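Local structure of similar to yteR (Bacilus subtilis) (Clostridium acetobutylicum, 4WU0) at residues His157-Thr162 / Val206-Asp211; Glu163-Asp168 / His176-Ser181; Ser245-Gln250 / Ser265-Ile270. The protein probably hydrolyses unsaturated rhamnogalacturonan fragments derived from pectin, as a glycoside hydrolase of family 105. All blocks are in the same frame, centred on the assembly; numbering follows the deposited sequence.

Interaction 1: His157-Thr162 / Val206-Asp211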
loop_
_atom_site.group_PDB
_atom_site.type_symbol
_atom_site.label_atom_id
_atom_site.label_comp_id
_atom_site.label_asym_id
_atom_site.label_seq_id
_atom_site.Cartn_x
_atom_site.Cartn_y
_atom_site.Cartn_z
ATOM N N HIS A 157 -9.077 14.153 -6.709
ATOM C CA HIS A 157 -9.281 14.014 -8.156
ATOM C C HIS A 157 -8.491 12.822 -8.700
ATOM O O HIS A 157 -8.974 12.076 -9.570
ATOM C CB HIS A 157 -8.831 15.302 -8.847
ATOM C CG HIS A 157 -8.980 15.287 -10.336
ATOM N ND1 HIS A 157 -10.198 15.422 -10.969
ATOM C CD2 HIS A 157 -8.056 15.162 -11.318
ATOM C CE1 HIS A 157 -10.017 15.396 -12.278
ATOM N NE2 HIS A 157 -8.726 15.233 -12.514
ATOM N N GLN A 158 -7.288 12.603 -8.180
ATOM C CA GLN A 158 -6.491 11.471 -8.655
ATOM C C GLN A 158 -7.142 10.133 -8.321
ATOM O O GLN A 158 -7.155 9.223 -9.146
ATOM C CB GLN A 158 -5.078 11.536 -8.107
ATOM C CG GLN A 158 -4.382 12.803 -8.593
ATOM C CD GLN A 158 -2.896 12.679 -8.632
ATOM O OE1 GLN A 158 -2.353 11.662 -9.083
ATOM N NE2 GLN A 158 -2.213 13.720 -8.155
ATOM N N PHE A 159 -7.712 10.012 -7.128
ATOM C CA PHE A 159 -8.456 8.805 -6.788
ATOM C C PHE A 159 -9.669 8.595 -7.668
ATOM O O PHE A 159 -9.957 7.467 -8.069
ATOM C CB PHE A 159 -8.917 8.834 -5.326
ATOM C CG PHE A 159 -7.833 8.469 -4.362
ATOM C CD1 PHE A 159 -7.607 7.155 -4.042
ATOM C CD2 PHE A 159 -7.010 9.441 -3.818
ATOM C CE1 PHE A 159 -6.599 6.795 -3.172
ATOM C CE2 PHE A 159 -5.992 9.099 -2.944
ATOM C CZ PHE A 159 -5.785 7.776 -2.618
ATOM N N ILE A 160 -10.396 9.678 -7.943
ATOM C CA ILE A 160 -11.627 9.592 -8.717
ATOM C C ILE A 160 -11.359 9.209 -10.176
ATOM O O ILE A 160 -12.059 8.389 -10.743
ATOM C CB ILE A 160 -12.397 10.914 -8.619
ATOM C CG1 ILE A 160 -12.970 11.053 -7.209
ATOM C CG2 ILE A 160 -13.519 10.995 -9.644
ATOM C CD1 ILE A 160 -13.446 12.455 -6.834
ATOM N N ILE A 161 -10.348 9.816 -10.766
ATOM C CA ILE A 161 -9.983 9.520 -12.149
ATOM C C ILE A 161 -9.439 8.094 -12.248
ATOM O O ILE A 161 -9.684 7.400 -13.228
ATOM C CB ILE A 161 -8.954 10.531 -12.670
ATOM C CG1 ILE A 161 -9.562 11.927 -12.761
ATOM C CG2 ILE A 161 -8.391 10.107 -14.037
ATOM C CD1 ILE A 161 -10.748 12.047 -13.675
ATOM N N THR A 162 -8.681 7.671 -11.245
ATOM C CA THR A 162 -8.153 6.316 -11.262
ATOM C C THR A 162 -9.297 5.307 -11.260
ATOM O O THR A 162 -9.294 4.351 -12.022
ATOM C CB THR A 162 -7.188 6.088 -10.093
ATOM O OG1 THR A 162 -6.060 6.948 -10.269
ATOM C CG2 THR A 162 -6.724 4.646 -10.017
ATOM N N VAL A 206 -7.188 0.103 -1.864
ATOM C CA VAL A 206 -8.064 0.218 -0.690
ATOM C C VAL A 206 -7.362 0.789 0.547
ATOM O O VAL A 206 -7.956 1.568 1.298
ATOM C CB VAL A 206 -8.871 -1.069 -0.369
ATOM C CG1 VAL A 206 -9.812 -1.381 -1.511
ATOM C CG2 VAL A 206 -7.983 -2.254 -0.079
ATOM N N MET A 207 -6.091 0.457 0.753
ATOM C CA MET A 207 -5.345 1.117 1.816
ATOM C C MET A 207 -5.235 2.608 1.552
ATOM O O MET A 207 -5.389 3.419 2.474
ATOM C CB MET A 207 -3.942 0.577 1.964
ATOM C CG MET A 207 -3.275 1.130 3.152
ATOM S SD MET A 207 -1.700 0.327 3.367
ATOM C CE MET A 207 -2.311 -1.277 3.499
ATOM N N ALA A 208 -4.934 2.955 0.310
ATOM C CA ALA A 208 -4.788 4.350 -0.088
ATOM C C ALA A 208 -6.061 5.124 0.197
ATOM O O ALA A 208 -6.006 6.246 0.703
ATOM C CB ALA A 208 -4.423 4.454 -1.547
ATOM N N LEU A 209 -7.210 4.534 -0.128
ATOM C CA LEU A 209 -8.482 5.182 0.145
ATOM C C LEU A 209 -8.697 5.391 1.646
ATOM O O LEU A 209 -8.996 6.508 2.097
ATOM C CB LEU A 209 -9.649 4.390 -0.456
ATOM C CG LEU A 209 -9.791 4.439 -1.986
ATOM C CD1 LEU A 209 -10.641 3.285 -2.497
ATOM C CD2 LEU A 209 -10.447 5.747 -2.390
ATOM N N ALA A 210 -8.552 4.329 2.424
ATOM C CA ALA A 210 -8.775 4.428 3.854
ATOM C C ALA A 210 -7.851 5.468 4.494
ATOM O O ALA A 210 -8.283 6.265 5.320
ATOM C CB ALA A 210 -8.594 3.067 4.531
ATOM N N ASP A 211 -6.581 5.459 4.116
ATOM C CA ASP A 211 -5.605 6.339 4.726
ATOM C C ASP A 211 -5.768 7.793 4.253
ATOM O O ASP A 211 -5.450 8.737 4.997
ATOM C CB ASP A 211 -4.198 5.868 4.418
ATOM C CG ASP A 211 -3.850 4.524 5.055
ATOM O OD1 ASP A 211 -4.605 4.028 5.932
ATOM O OD2 ASP A 211 -2.765 3.984 4.704
#

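Interaction 2: Glu163-Asp168 / His176-Ser181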
loop_
_atom_site.group_PDB
_atom_site.type_symbol
_atom_site.label_atom_id
_atom_site.label_comp_id
_atom_site.label_asym_id
_atom_site.label_seq_id
_atom_site.Cartn_x
_atom_site.Cartn_y
_atom_site.Cartn_z
ATOM N N GLU A 163 -10.296 5.507 -10.414
ATOM C CA GLU A 163 -11.412 4.589 -10.420
ATOM C C GLU A 163 -12.163 4.632 -11.760
ATOM O O GLU A 163 -12.552 3.588 -12.278
ATOM C CB GLU A 163 -12.361 4.889 -9.261
ATOM C CG GLU A 163 -13.455 3.865 -9.092
ATOM C CD GLU A 163 -14.808 4.297 -9.644
ATOM O OE1 GLU A 163 -14.885 5.276 -10.422
ATOM O OE2 GLU A 163 -15.806 3.632 -9.300
ATOM N N LYS A 164 -12.344 5.821 -12.335
ATOM C CA LYS A 164 -13.044 5.949 -13.607
ATOM C C LYS A 164 -12.355 5.137 -14.702
ATOM O O LYS A 164 -13.008 4.438 -15.480
ATOM C CB LYS A 164 -13.116 7.419 -14.021
ATOM C CG LYS A 164 -13.776 7.647 -15.371
ATOM C CD LYS A 164 -13.812 9.121 -15.732
ATOM C CE LYS A 164 -14.702 9.352 -16.946
ATOM N NZ LYS A 164 -13.970 9.272 -18.245
ATOM N N ASN A 165 -11.031 5.203 -14.744
ATOM C CA ASN A 165 -10.284 4.583 -15.830
ATOM C C ASN A 165 -9.944 3.121 -15.599
ATOM O O ASN A 165 -9.784 2.382 -16.573
ATOM C CB ASN A 165 -8.984 5.337 -16.110
ATOM C CG ASN A 165 -9.207 6.697 -16.785
ATOM O OD1 ASN A 165 -10.020 6.837 -17.693
ATOM N ND2 ASN A 165 -8.467 7.696 -16.337
ATOM N N LEU A 166 -9.797 2.697 -14.338
ATOM C CA LEU A 166 -9.297 1.341 -14.066
ATOM C C LEU A 166 -10.350 0.336 -13.619
ATOM O O LEU A 166 -10.065 -0.849 -13.552
ATOM C CB LEU A 166 -8.154 1.370 -13.030
ATOM C CG LEU A 166 -6.795 1.798 -13.596
ATOM C CD1 LEU A 166 -6.762 3.274 -14.004
ATOM C CD2 LEU A 166 -5.684 1.515 -12.629
ATOM N N LYS A 167 -11.562 0.796 -13.327
ATOM C CA LYS A 167 -12.606 -0.104 -12.848
ATOM C C LYS A 167 -13.224 -0.958 -13.948
ATOM O O LYS A 167 -13.526 -0.473 -15.047
ATOM C CB LYS A 167 -13.723 0.684 -12.157
ATOM C CG LYS A 167 -14.811 -0.202 -11.537
ATOM C CD LYS A 167 -15.861 0.622 -10.780
ATOM C CE LYS A 167 -16.748 1.437 -11.725
ATOM N NZ LYS A 167 -17.736 0.596 -12.461
ATOM N N ASP A 168 -13.439 -2.226 -13.617
ATOM C CA ASP A 168 -14.231 -3.140 -14.427
ATOM C C ASP A 168 -15.690 -3.030 -13.998
ATOM O O ASP A 168 -16.011 -3.289 -12.842
ATOM C CB ASP A 168 -13.748 -4.574 -14.225
ATOM C CG ASP A 168 -14.649 -5.587 -14.869
ATOM O OD1 ASP A 168 -15.213 -5.277 -15.937
ATOM O OD2 ASP A 168 -14.805 -6.705 -14.318
ATOM N N HIS A 176 -4.782 -3.734 -12.501
ATOM C CA HIS A 176 -3.503 -3.312 -11.943
ATOM C C HIS A 176 -3.029 -1.964 -12.535
ATOM O O HIS A 176 -2.620 -1.066 -11.805
ATOM C CB HIS A 176 -2.495 -4.417 -12.230
ATOM C CG HIS A 176 -1.134 -4.215 -11.636
ATOM N ND1 HIS A 176 -0.136 -5.155 -11.777
ATOM C CD2 HIS A 176 -0.595 -3.201 -10.922
ATOM C CE1 HIS A 176 0.958 -4.725 -11.181
ATOM N NE2 HIS A 176 0.702 -3.554 -10.636
ATOM N N ALA A 177 -3.124 -1.817 -13.854
ATOM C CA ALA A 177 -2.578 -0.642 -14.520
ATOM C C ALA A 177 -3.335 -0.257 -15.780
ATOM O O ALA A 177 -4.085 -1.059 -16.366
ATOM C CB ALA A 177 -1.110 -0.877 -14.871
ATOM N N TYR A 178 -3.063 0.977 -16.205
ATOM C CA TYR A 178 -3.726 1.655 -17.310
ATOM C C TYR A 178 -2.666 2.454 -18.061
ATOM O O TYR A 178 -1.883 3.160 -17.434
ATOM C CB TYR A 178 -4.783 2.606 -16.735
ATOM C CG TYR A 178 -5.383 3.603 -17.686
ATOM C CD1 TYR A 178 -6.127 3.198 -18.783
ATOM C CD2 TYR A 178 -5.231 4.967 -17.466
ATOM C CE1 TYR A 178 -6.690 4.127 -19.651
ATOM C CE2 TYR A 178 -5.799 5.899 -18.322
ATOM C CZ TYR A 178 -6.530 5.472 -19.406
ATOM O OH TYR A 178 -7.093 6.412 -20.251
ATOM N N ASP A 179 -2.636 2.332 -19.388
ATOM C CA ASP A 179 -1.779 3.146 -20.238
ATOM C C ASP A 179 -2.670 4.055 -21.083
ATOM O O ASP A 179 -3.299 3.616 -22.037
ATOM C CB ASP A 179 -0.936 2.280 -21.171
ATOM C CG ASP A 179 0.029 3.092 -22.005
ATOM O OD1 ASP A 179 0.012 4.333 -21.920
ATOM O OD2 ASP A 179 0.802 2.492 -22.767
ATOM N N GLU A 180 -2.710 5.325 -20.725
ATOM C CA GLU A 180 -3.550 6.301 -21.414
ATOM C C GLU A 180 -3.219 6.378 -22.904
ATOM O O GLU A 180 -4.084 6.677 -23.730
ATOM C CB GLU A 180 -3.323 7.653 -20.742
ATOM C CG GLU A 180 -3.929 8.830 -21.384
ATOM C CD GLU A 180 -3.850 10.008 -20.462
ATOM O OE1 GLU A 180 -2.857 10.778 -20.539
ATOM O OE2 GLU A 180 -4.769 10.119 -19.630
ATOM N N SER A 181 -1.967 6.080 -23.244
ATOM C CA SER A 181 -1.507 6.185 -24.619
ATOM C C SER A 181 -1.814 4.899 -25.368
ATOM O O SER A 181 -1.755 4.866 -26.591
ATOM C CB SER A 181 -0.011 6.491 -24.660
ATOM O OG SER A 181 0.770 5.346 -24.389
#

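Interaction 3: Ser245-Gln250 / Ser265-Ile270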
loop_
_atom_site.group_PDB
_atom_site.type_symbol
_atom_site.label_atom_id
_atom_site.label_comp_id
_atom_site.label_asym_id
_atom_site.label_seq_id
_atom_site.Cartn_x
_atom_site.Cartn_y
_atom_site.Cartn_z
ATOM N N SER A 245 -10.845 -20.300 3.064
ATOM C CA SER A 245 -9.770 -19.662 3.816
ATOM C C SER A 245 -10.123 -18.276 4.358
ATOM O O SER A 245 -9.514 -17.811 5.315
ATOM C CB SER A 245 -8.551 -19.520 2.926
ATOM O OG SER A 245 -8.785 -18.572 1.902
ATOM N N LYS A 246 -11.084 -17.624 3.710
ATOM C CA LYS A 246 -11.475 -16.242 4.015
ATOM C C LYS A 246 -10.447 -15.198 3.610
ATOM O O LYS A 246 -10.540 -14.053 4.055
ATOM C CB LYS A 246 -11.866 -16.062 5.493
ATOM C CG LYS A 246 -12.920 -17.049 5.954
ATOM C CD LYS A 246 -14.155 -17.036 5.071
ATOM C CE LYS A 246 -15.227 -17.991 5.622
ATOM N NZ LYS A 246 -16.289 -18.314 4.629
ATOM N N VAL A 247 -9.500 -15.575 2.751
ATOM C CA VAL A 247 -8.523 -14.629 2.237
ATOM C C VAL A 247 -8.603 -14.574 0.701
ATOM O O VAL A 247 -9.610 -15.034 0.108
ATOM C CB VAL A 247 -7.104 -14.872 2.816
ATOM C CG1 VAL A 247 -7.193 -14.900 4.370
ATOM C CG2 VAL A 247 -6.467 -16.151 2.305
ATOM N N TRP A 248 -7.590 -13.975 0.071
ATOM C CA TRP A 248 -7.658 -13.617 -1.333
ATOM C C TRP A 248 -6.509 -14.181 -2.164
ATOM O O TRP A 248 -5.410 -14.387 -1.659
ATOM C CB TRP A 248 -7.729 -12.085 -1.481
ATOM C CG TRP A 248 -9.081 -11.545 -1.114
ATOM C CD1 TRP A 248 -10.112 -11.307 -1.961
ATOM C CD2 TRP A 248 -9.547 -11.185 0.198
ATOM N NE1 TRP A 248 -11.193 -10.849 -1.269
ATOM C CE2 TRP A 248 -10.884 -10.765 0.057
ATOM C CE3 TRP A 248 -8.970 -11.196 1.474
ATOM C CZ2 TRP A 248 -11.665 -10.334 1.153
ATOM C CZ3 TRP A 248 -9.745 -10.790 2.560
ATOM C CH2 TRP A 248 -11.083 -10.375 2.387
ATOM N N TYR A 249 -6.799 -14.413 -3.442
ATOM C CA TYR A 249 -5.836 -14.935 -4.402
ATOM C C TYR A 249 -4.974 -13.875 -5.053
ATOM O O TYR A 249 -5.365 -12.705 -5.170
ATOM C CB TYR A 249 -6.568 -15.675 -5.510
ATOM C CG TYR A 249 -7.120 -17.002 -5.087
ATOM C CD1 TYR A 249 -6.330 -18.136 -5.141
ATOM C CD2 TYR A 249 -8.432 -17.120 -4.635
ATOM C CE1 TYR A 249 -6.825 -19.355 -4.763
ATOM C CE2 TYR A 249 -8.929 -18.339 -4.261
ATOM C CZ TYR A 249 -8.113 -19.442 -4.305
ATOM O OH TYR A 249 -8.599 -20.672 -3.922
ATOM N N GLN A 250 -3.792 -14.303 -5.489
ATOM C CA GLN A 250 -2.895 -13.480 -6.312
ATOM C C GLN A 250 -3.599 -12.876 -7.529
ATOM O O GLN A 250 -3.505 -11.666 -7.759
ATOM C CB GLN A 250 -1.706 -14.350 -6.750
ATOM C CG GLN A 250 -0.819 -13.822 -7.841
ATOM C CD GLN A 250 0.217 -12.840 -7.328
ATOM O OE1 GLN A 250 0.018 -12.201 -6.295
ATOM N NE2 GLN A 250 1.298 -12.667 -8.080
ATOM N N SER A 265 0.249 -10.607 1.044
ATOM C CA SER A 265 0.345 -9.163 1.127
ATOM C C SER A 265 -0.969 -8.494 0.716
ATOM O O SER A 265 -1.480 -7.653 1.448
ATOM C CB SER A 265 1.551 -8.624 0.351
ATOM O OG SER A 265 1.375 -8.718 -1.049
ATOM N N GLY A 266 -1.528 -8.880 -0.421
ATOM C CA GLY A 266 -2.822 -8.354 -0.823
ATOM C C GLY A 266 -3.909 -8.673 0.203
ATOM O O GLY A 266 -4.692 -7.795 0.565
ATOM N N SER A 267 -3.945 -9.903 0.712
ATOM C CA SER A 267 -4.944 -10.281 1.704
ATOM C C SER A 267 -4.829 -9.429 2.957
ATOM O O SER A 267 -5.834 -8.991 3.499
ATOM C CB SER A 267 -4.805 -11.770 2.066
ATOM O OG SER A 267 -5.156 -12.591 0.964
ATOM N N SER A 268 -3.607 -9.188 3.424
ATOM C CA SER A 268 -3.406 -8.385 4.631
ATOM C C SER A 268 -3.859 -6.944 4.430
ATOM O O SER A 268 -4.435 -6.318 5.329
ATOM C CB SER A 268 -1.936 -8.417 5.061
ATOM O OG SER A 268 -1.545 -9.703 5.539
ATOM N N MET A 269 -3.555 -6.410 3.253
ATOM C CA MET A 269 -3.926 -5.035 2.911
ATOM C C MET A 269 -5.439 -4.894 2.899
ATOM O O MET A 269 -5.987 -3.898 3.397
ATOM C CB MET A 269 -3.391 -4.672 1.543
ATOM C CG MET A 269 -1.921 -4.505 1.487
ATOM S SD MET A 269 -1.386 -4.034 -0.162
ATOM C CE MET A 269 0.373 -4.091 0.100
ATOM N N ILE A 270 -6.107 -5.900 2.350
ATOM C CA ILE A 270 -7.572 -5.879 2.256
ATOM C C ILE A 270 -8.169 -5.951 3.656
ATOM O O ILE A 270 -9.118 -5.241 3.976
ATOM C CB ILE A 270 -8.081 -7.029 1.371
ATOM C CG1 ILE A 270 -7.617 -6.787 -0.062
ATOM C CG2 ILE A 270 -9.599 -7.175 1.443
ATOM C CD1 ILE A 270 -7.706 -7.976 -0.984
#

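Interaction 1: His157-Thr162 / Val206-Asp211
Phe-159 reaches from helix 152-166 to Ala-208 and Leu-209 of helix 199-215, and this one aromatic side chain makes up the whole of its own segment's share in a buried helix-helix contact. Both helices belong to the predominantly helical fold of the six-hairpin clan, whose members are built as (alpha/alpha)6 barrels. Between residues 157-162 and 206-211 the closest alpha carbons, Phe-159 CA and Leu-209 CA, are 7.8 Å apart, and the contact illustrates how a large ring can bridge two helices at such a point. Along the first segment, His-157 and Gln-158 take no part across the contact and are engaged by other residues: the imidazole NE2 bonds to Glu-114 O, and the Gln-158 amide is held by Phe-117 and Asp-154. Phe-159 follows. Its CG stands anti to the carbonyl carbon (chi1 -79°), which sends the ring out toward the partner helix. Ala-208 CB meets the rim of the ring near its plane, 3.6 Å from Phe-159 CE1. Leu-209 passes alongside, its side chain running in the opposite direction, and its branch atom CD2 lies 3.6 Å from Phe-159 CD1. A polar tie joins the same helices nearby, because Phe-159 O is hydrogen-bonded to the hydroxyl of Tyr-205. Ile-160, one residue on, turns away from helix 199-215 and packs on Leu-226 of helix 223-240, a residue that Phe-159 also touches. At Thr-162, on the next turn, the side chain bonds back into its own helix: Gln-158 O accepts hydrogen bonds from both Thr-162 N, at 3.0 Å, and Thr-162 OG1, at 2.8 Å, the two donors arriving from opposite faces of the carbonyl plane with the hydroxyl tilted 28° out of it.

Interaction 2: Glu163-Asp168 / His176-Ser181
A helix end laid against a short beta-ribbon makes this contact: Asn-165 and Leu-166, in the last turn of helix 152-166, pack on Tyr-178 of strand 177-179. The phenol is carried to the helix by a CG anti to the backbone N (chi1 168°), and the amide of Asn-165 lies nearly flat over it, the two planes only 16° apart. Asn-165 CB sits 4.0 Å from the centroid of the Tyr-178 ring and 12° off the normal, a CH-pi contact close to the ring centre. The amide does not rely on the ring for its polar needs, since ND2 bonds to Glu-114 OE1. On the opposite face of the phenol lies the backbone N of Glu-180, so the ring is sandwiched. Leu-166 works at the root of the same side chain, its CD1 reaching to 3.4 Å from Tyr-178 CB. At the end of the strand, Asp-179 OD1 accepts a hydrogen bond from Ser-181 N at 3.0 Å in an Asx turn, and another from Ser-181 OG on the same face of the carboxylate. Leu-166 is also backbone-bonded to Tyr-175, just ahead of the strand. Strand 177-179 pairs antiparallel with strand 126-128, where Tyr-178 meets Ile-127, while His-176 touches Ala-201 of helix 199-215.

Interaction 3: Ser245-Gln250 / Ser265-Ile270
Trp-248 presents the face of its indole to Ile-270, while Ser-267, one helical turn before Ile-270, meets the same residue at its root. The three side chains fasten the loop between helices 223-240 and 264-279 onto the first turns of the second, a clear case of a loop folding back on the helix it leads into. Ile-270 CG2 stands 3.7 Å from the centroid of the six-membered ring of Trp-248, 12° off its normal, and so makes a CH-pi contact. The other branch follows the indole toward its attachment point, with Ile-270 CD1 at 3.8 Å from Trp-248 CG. Because CG2 is anti to the backbone N and CG1 lies beside it (chi1 -66°), both branches can bear on one face. Ser-267 approaches differently: its hydroxyl oxygen lies at the ring edge, near the plane, and accepts a hydrogen bond from Trp-248 N at 2.9 Å. Val-247 CB, 3.5 Å from Ser-267 OG, closes in beside this bond. Upstream, Ser-245 OG accepts one from Val-247 N at 3.2 Å in an ST turn that shapes the chain as it enters the contact. The five-membered ring of the indole is anchored too, through NE1 to Leu-237 O in helix 223-240. Ser-267 OG gives its own hydrogen bond to Glu-263 O, and is therefore held as donor and acceptor at once. In this buried setting a backbone N-H of the loop is satisfied by a helix side chain, and the apolar indole face is matched by aliphatic carbon.

All three contacts are buried, but they show chemistry following position in the fold. Interaction 1, whose centre lies about 11 Å from the centre of the chain, joins two helices by apolar packing alone across its segments. Interaction 2, with its centre about 18 Å from that of the chain, continues along the same helix 152-166 to its end, where an amide and a leucine receive a tyrosine from a strand. Interaction 3 fixes a loop, and alone of the three has a hydrogen bond across its segments. Interactions 1 and 3 meet directly: Met-207 CE lies 3.8 Å from Met-269 CG, linking helices 199-215 and 264-279. Interactions 2 and 3 do not touch, staying about 8 Å apart at their nearest atoms.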